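Local coordinates for MIP07328p (Drosophila melanogaster, PDB 6FKK), which is a semaphorin thought to act as a chemorepellent axon guidance cue by binding semaphorin receptors, represented here by its extracellular sema domain and plexin repeat, at residues D26-D32 against Y85-Y89; Y286-T291 against R385-V391. The contacts are given in a common frame with arbitrary orientation. Numbering follows the deposited sequence.

Overall arrangement
Both contacts join neighbouring blades of the sema β-propeller. From the N terminus, strand 29-33 opens a four-stranded sheet that continues through strands 37-41, 45-50 and 56-61; after helix 66-74 the chain enters the next sheet at strand 86-91, and interaction 1 sets these two leading strands against each other. The chain then runs on around the ring. Interaction 2 spans 93 intervening residues, among them strands 298-305 and 377-380 and helices 306-312 and 352-360, and brings strand 282-290 against strand 386-396, which leads the following blade. The two loops follow in series, neither nested nor crossing; interactions 1 and 2 lie about 20 Å apart between centres and about 10 Å between nearest atoms.

Interaction 1 of 2, residues D26-D32 against Y85-Y89; sequences DYFKILD and YLRVY
Arg87, Leu31 and Tyr89 bury the most surface where strand 29-32 runs nearly parallel to strand 86-89, the axes 18° apart and 6.9 Å at closest approach. Arg87 (mmt, chi4 -96°) leaves its backbone sideways, and its guanidinium reaches across: NH2 donates to Tyr27 O at 3.0 Å, with Tyr27 in a positive-phi conformation (53/72), while NH1 donates a hydrogen bond to Leu86 O of its own strand at 3.1 Å. Lys29 CB lies over a guanidinium face, 3.4 Å from Arg87 NH1. Leu31 (mt) lays CD2 3.5 Å from Arg87 O and its CB 3.9 Å from Tyr89 CB, level with Tyr89 in register (CA-CA 5.9 Å). Tyr89 (chi1 t) also meets Asp32 CB through CD2 at 3.6 Å and touches an N-linked glycan sugar. Arg87 and Val88 form a classic β bulge opposite Cys100. Such contacts, to side chain and backbone alike, between the leading strands of successive four-stranded antiparallel sheets are the blade-to-blade packing of the seven-bladed semaphorin propeller.

Interaction 2 of 2, residues Y286-T291 against R385-V391; sequences YAVFTT and RLTAIAV
Strand 286-290 and strand 386-391 run antiparallel at 167°, their axes 6.8 Å apart at closest approach, and they meet mainly through side chains, without backbone hydrogen bonds between them. Tyr286 (chi1 m, chi2 82°) offers a ring face to Val391, whose CG2 sits 3.9 Å from the ring centroid and 29° off its normal, a CH-pi contact; Tyr286 CB also touches Ile389 CG1 at 4.0 Å, and its hydroxyl is hydrogen-bonded to Asp404. Ala287 points away, to Ile270 of the same blade. Val288 (t) buries the most surface of this contact: CG1 lies 3.6 Å from Leu386 CB, and CG2 lies 3.8 Å from Ile389 CB and 3.6 Å from Ala388 O. Val288 and Leu386 are in register, CA to CA 6.7 Å. This is the apolar interface between adjacent blades of the sema β-propeller, where strand 282-290, flanked in its own sheet by strands 265-279 and 298-305, faces the leading strand of the next blade. That strand carries a classic β bulge, Thr387 and Ala388 both opposite Gly409. Phe289 turns from the interface, towards Phe267 and Ile270. Thr290 (p) places CG2 3.9 Å from Leu386 O and CB 3.5 Å from Arg385 NH1. Just past the strand, Thr291 O accepts a weak hydrogen bond from the extended side chain of Arg385, NH1 to O 3.4 Å.

Interaction 1 of 2, residues D26-D32 against Y85-Y89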
loop_
_atom_site.group_PDB
_atom_site.type_symbol
_atom_site.label_atom_id
_atom_site.label_comp_id
_atom_site.label_asym_id
_atom_site.label_seq_id
_atom_site.Cartn_x
_atom_site.Cartn_y
_atom_site.Cartn_z
ATOM N N ASP A 26 -6.793 4.989 20.187
ATOM C CA ASP A 26 -5.347 4.915 20.011
ATOM C C ASP A 26 -4.943 5.180 18.567
ATOM O O ASP A 26 -3.899 5.795 18.316
ATOM C CB ASP A 26 -4.822 3.559 20.484
ATOM C CG ASP A 26 -4.979 3.363 21.988
ATOM O OD1 ASP A 26 -5.627 4.205 22.641
ATOM O OD2 ASP A 26 -4.451 2.364 22.517
ATOM N N TYR A 27 -5.756 4.731 17.612
ATOM C CA TYR A 27 -5.486 4.872 16.183
ATOM C C TYR A 27 -4.094 4.336 15.835
ATOM O O TYR A 27 -3.154 5.080 15.556
ATOM C CB TYR A 27 -5.646 6.327 15.738
ATOM C CG TYR A 27 -7.078 6.806 15.713
ATOM C CD1 TYR A 27 -7.977 6.308 14.782
ATOM C CD2 TYR A 27 -7.527 7.768 16.610
ATOM C CE1 TYR A 27 -9.287 6.745 14.749
ATOM C CE2 TYR A 27 -8.834 8.212 16.582
ATOM C CZ TYR A 27 -9.709 7.698 15.650
ATOM O OH TYR A 27 -11.012 8.139 15.620
ATOM N N PHE A 28 -3.990 3.009 15.877
ATOM C CA PHE A 28 -2.720 2.344 15.614
ATOM C C PHE A 28 -2.283 2.540 14.164
ATOM O O PHE A 28 -3.105 2.697 13.256
ATOM C CB PHE A 28 -2.824 0.847 15.920
ATOM C CG PHE A 28 -2.827 0.522 17.389
ATOM C CD1 PHE A 28 -2.161 1.330 18.294
ATOM C CD2 PHE A 28 -3.495 -0.595 17.863
ATOM C CE1 PHE A 28 -2.162 1.032 19.645
ATOM C CE2 PHE A 28 -3.501 -0.896 19.214
ATOM C CZ PHE A 28 -2.833 -0.081 20.105
ATOM N N LYS A 29 -0.967 2.525 13.959
ATOM C CA LYS A 29 -0.371 2.606 12.631
ATOM C C LYS A 29 0.954 1.859 12.653
ATOM O O LYS A 29 1.778 2.088 13.544
ATOM C CB LYS A 29 -0.156 4.061 12.201
ATOM C CG LYS A 29 0.697 4.234 10.950
ATOM C CD LYS A 29 -0.090 3.973 9.675
ATOM C CE LYS A 29 0.786 4.176 8.442
ATOM N NZ LYS A 29 1.405 5.534 8.403
ATOM N N ILE A 30 1.152 0.971 11.686
ATOM C CA ILE A 30 2.384 0.193 11.607
ATOM C C ILE A 30 3.478 1.059 10.999
ATOM O O ILE A 30 3.299 1.645 9.925
ATOM C CB ILE A 30 2.169 -1.091 10.789
ATOM C CG1 ILE A 30 1.114 -1.980 11.451
ATOM C CG2 ILE A 30 3.478 -1.849 10.636
ATOM C CD1 ILE A 30 1.496 -2.463 12.835
ATOM N N LEU A 31 4.616 1.145 11.688
ATOM C CA LEU A 31 5.733 1.968 11.245
ATOM C C LEU A 31 6.901 1.169 10.688
ATOM O O LEU A 31 7.588 1.654 9.788
ATOM C CB LEU A 31 6.235 2.845 12.399
ATOM C CG LEU A 31 5.194 3.793 13.000
ATOM C CD1 LEU A 31 5.818 4.690 14.058
ATOM C CD2 LEU A 31 4.535 4.623 11.909
ATOM N N ASP A 32 7.139 -0.038 11.197
ATOM C CA ASP A 32 8.202 -0.896 10.692
ATOM C C ASP A 32 7.912 -2.322 11.133
ATOM O O ASP A 32 7.400 -2.542 12.233
ATOM C CB ASP A 32 9.579 -0.447 11.199
ATOM C CG ASP A 32 10.720 -1.205 10.544
ATOM O OD1 ASP A 32 10.963 -0.986 9.337
ATOM O OD2 ASP A 32 11.372 -2.016 11.236
ATOM N N TYR A 85 0.200 11.514 18.126
ATOM C CA TYR A 85 0.155 10.260 17.385
ATOM C C TYR A 85 1.450 10.120 16.596
ATOM O O TYR A 85 1.709 10.899 15.674
ATOM C CB TYR A 85 -1.061 10.221 16.461
ATOM C CG TYR A 85 -2.386 10.281 17.187
ATOM C CD1 TYR A 85 -2.972 11.500 17.506
ATOM C CD2 TYR A 85 -3.053 9.119 17.552
ATOM C CE1 TYR A 85 -4.182 11.558 18.171
ATOM C CE2 TYR A 85 -4.264 9.168 18.215
ATOM C CZ TYR A 85 -4.824 10.389 18.523
ATOM O OH TYR A 85 -6.030 10.436 19.186
ATOM N N LEU A 86 2.264 9.133 16.958
ATOM C CA LEU A 86 3.518 8.907 16.251
ATOM C C LEU A 86 3.240 8.264 14.899
ATOM O O LEU A 86 2.489 7.286 14.807
ATOM C CB LEU A 86 4.454 8.027 17.083
ATOM C CG LEU A 86 5.199 8.728 18.223
ATOM C CD1 LEU A 86 4.309 8.930 19.442
ATOM C CD2 LEU A 86 6.455 7.957 18.595
ATOM N N ARG A 87 3.843 8.818 13.847
ATOM C CA ARG A 87 3.513 8.413 12.488
ATOM C C ARG A 87 4.714 8.224 11.571
ATOM O O ARG A 87 4.522 7.801 10.427
ATOM C CB ARG A 87 2.563 9.441 11.849
ATOM C CG ARG A 87 1.138 9.388 12.374
ATOM C CD ARG A 87 0.438 8.122 11.910
ATOM N NE ARG A 87 -0.951 8.061 12.353
ATOM C CZ ARG A 87 -1.359 7.421 13.443
ATOM N NH1 ARG A 87 -0.483 6.783 14.208
ATOM N NH2 ARG A 87 -2.645 7.416 13.767
ATOM N N VAL A 88 5.933 8.527 12.015
ATOM C CA VAL A 88 7.115 8.445 11.159
ATOM C C VAL A 88 8.245 7.793 11.943
ATOM O O VAL A 88 8.625 8.283 13.012
ATOM C CB VAL A 88 7.561 9.826 10.643
ATOM C CG1 VAL A 88 8.840 9.700 9.832
ATOM C CG2 VAL A 88 6.464 10.472 9.811
ATOM N N TYR A 89 8.787 6.698 11.411
ATOM C CA TYR A 89 9.956 6.038 11.976
ATOM C C TYR A 89 10.952 5.729 10.870
ATOM O O TYR A 89 10.567 5.338 9.765
ATOM C CB TYR A 89 9.585 4.741 12.712
ATOM C CG TYR A 89 10.774 3.834 12.961
ATOM C CD1 TYR A 89 11.692 4.116 13.965
ATOM C CD2 TYR A 89 10.984 2.700 12.185
ATOM C CE1 TYR A 89 12.783 3.293 14.189
ATOM C CE2 TYR A 89 12.072 1.872 12.403
ATOM C CZ TYR A 89 12.967 2.173 13.406
ATOM O OH TYR A 89 14.049 1.351 13.625
#

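Interaction 2 of 2, residues Y286-T291 against R385-V391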
loop_
_atom_site.group_PDB
_atom_site.type_symbol
_atom_site.label_atom_id
_atom_site.label_comp_id
_atom_site.label_asym_id
_atom_site.label_seq_id
_atom_site.Cartn_x
_atom_site.Cartn_y
_atom_site.Cartn_z
ATOM N N TYR A 286 0.834 -4.784 -5.729
ATOM C CA TYR A 286 -0.588 -5.070 -5.616
ATOM C C TYR A 286 -1.292 -3.921 -4.906
ATOM O O TYR A 286 -0.804 -3.409 -3.895
ATOM C CB TYR A 286 -0.819 -6.377 -4.856
ATOM C CG TYR A 286 -0.285 -7.606 -5.557
ATOM C CD1 TYR A 286 1.055 -7.957 -5.467
ATOM C CD2 TYR A 286 -1.125 -8.425 -6.299
ATOM C CE1 TYR A 286 1.544 -9.083 -6.101
ATOM C CE2 TYR A 286 -0.644 -9.552 -6.936
ATOM C CZ TYR A 286 0.689 -9.876 -6.834
ATOM O OH TYR A 286 1.171 -10.998 -7.467
ATOM N N ALA A 287 -2.442 -3.522 -5.442
ATOM C CA ALA A 287 -3.182 -2.390 -4.908
ATOM C C ALA A 287 -4.662 -2.725 -4.821
ATOM O O ALA A 287 -5.172 -3.579 -5.550
ATOM C CB ALA A 287 -2.980 -1.133 -5.761
ATOM N N VAL A 288 -5.347 -2.028 -3.917
ATOM C CA VAL A 288 -6.778 -2.187 -3.693
ATOM C C VAL A 288 -7.485 -0.926 -4.165
ATOM O O VAL A 288 -7.098 0.187 -3.788
ATOM C CB VAL A 288 -7.083 -2.468 -2.212
ATOM C CG1 VAL A 288 -8.572 -2.357 -1.953
ATOM C CG2 VAL A 288 -6.573 -3.842 -1.828
ATOM N N PHE A 289 -8.518 -1.098 -4.984
ATOM C CA PHE A 289 -9.284 0.008 -5.538
ATOM C C PHE A 289 -10.759 -0.152 -5.197
ATOM O O PHE A 289 -11.280 -1.271 -5.159
ATOM C CB PHE A 289 -9.126 0.089 -7.061
ATOM C CG PHE A 289 -7.728 0.380 -7.522
ATOM C CD1 PHE A 289 -6.776 -0.625 -7.572
ATOM C CD2 PHE A 289 -7.375 1.654 -7.936
ATOM C CE1 PHE A 289 -5.493 -0.360 -8.007
ATOM C CE2 PHE A 289 -6.091 1.925 -8.373
ATOM C CZ PHE A 289 -5.149 0.917 -8.408
ATOM N N THR A 290 -11.429 0.974 -4.959
ATOM C CA THR A 290 -12.872 1.015 -4.790
ATOM C C THR A 290 -13.477 1.962 -5.818
ATOM O O THR A 290 -12.791 2.818 -6.383
ATOM C CB THR A 290 -13.273 1.460 -3.374
ATOM O OG1 THR A 290 -12.694 2.740 -3.086
ATOM C CG2 THR A 290 -12.812 0.446 -2.334
ATOM N N THR A 291 -14.775 1.799 -6.060
ATOM C CA THR A 291 -15.472 2.671 -6.990
ATOM C C THR A 291 -15.878 3.968 -6.301
ATOM O O THR A 291 -15.883 4.082 -5.072
ATOM C CB THR A 291 -16.715 1.992 -7.564
ATOM O OG1 THR A 291 -17.672 1.780 -6.518
ATOM C CG2 THR A 291 -16.353 0.661 -8.190
ATOM N N ARG A 385 -16.389 -3.142 1.561
ATOM C CA ARG A 385 -15.349 -2.740 0.627
ATOM C C ARG A 385 -13.999 -3.255 1.108
ATOM O O ARG A 385 -13.771 -3.404 2.312
ATOM C CB ARG A 385 -15.289 -1.213 0.480
ATOM C CG ARG A 385 -16.578 -0.563 -0.003
ATOM C CD ARG A 385 -16.493 0.956 0.096
ATOM N NE ARG A 385 -17.660 1.621 -0.483
ATOM C CZ ARG A 385 -17.708 2.098 -1.723
ATOM N NH1 ARG A 385 -16.653 1.986 -2.518
ATOM N NH2 ARG A 385 -18.808 2.689 -2.169
ATOM N N LEU A 386 -13.103 -3.520 0.162
ATOM C CA LEU A 386 -11.745 -3.920 0.501
ATOM C C LEU A 386 -10.939 -2.717 0.969
ATOM O O LEU A 386 -11.111 -1.599 0.473
ATOM C CB LEU A 386 -11.059 -4.572 -0.698
ATOM C CG LEU A 386 -11.672 -5.864 -1.246
ATOM C CD1 LEU A 386 -10.839 -6.389 -2.405
ATOM C CD2 LEU A 386 -11.810 -6.926 -0.164
ATOM N N THR A 387 -10.045 -2.953 1.937
ATOM C CA THR A 387 -9.321 -1.856 2.581
ATOM C C THR A 387 -7.821 -2.101 2.700
ATOM O O THR A 387 -7.044 -1.139 2.693
ATOM C CB THR A 387 -9.902 -1.580 3.975
ATOM O OG1 THR A 387 -9.828 -2.768 4.774
ATOM C CG2 THR A 387 -11.353 -1.122 3.878
ATOM N N ALA A 388 -7.388 -3.356 2.809
ATOM C CA ALA A 388 -5.988 -3.681 3.051
ATOM C C ALA A 388 -5.518 -4.733 2.054
ATOM O O ALA A 388 -6.316 -5.374 1.366
ATOM C CB ALA A 388 -5.769 -4.174 4.489
ATOM N N ILE A 389 -4.199 -4.916 1.992
ATOM C CA ILE A 389 -3.588 -5.818 1.022
ATOM C C ILE A 389 -2.279 -6.338 1.601
ATOM O O ILE A 389 -1.562 -5.617 2.301
ATOM C CB ILE A 389 -3.371 -5.102 -0.331
ATOM C CG1 ILE A 389 -2.782 -6.054 -1.375
ATOM C CG2 ILE A 389 -2.493 -3.876 -0.149
ATOM C CD1 ILE A 389 -3.811 -6.935 -2.042
ATOM N N ALA A 390 -1.982 -7.604 1.317
ATOM C CA ALA A 390 -0.723 -8.230 1.695
ATOM C C ALA A 390 -0.544 -9.468 0.830
ATOM O O ALA A 390 -1.525 -10.089 0.414
ATOM C CB ALA A 390 -0.689 -8.595 3.183
ATOM N N VAL A 391 0.711 -9.815 0.553
ATOM C CA VAL A 391 1.038 -10.883 -0.385
ATOM C C VAL A 391 2.067 -11.816 0.237
ATOM O O VAL A 391 3.057 -11.360 0.822
ATOM C CB VAL A 391 1.573 -10.325 -1.719
ATOM C CG1 VAL A 391 1.934 -11.461 -2.664
ATOM C CG2 VAL A 391 0.558 -9.402 -2.362
#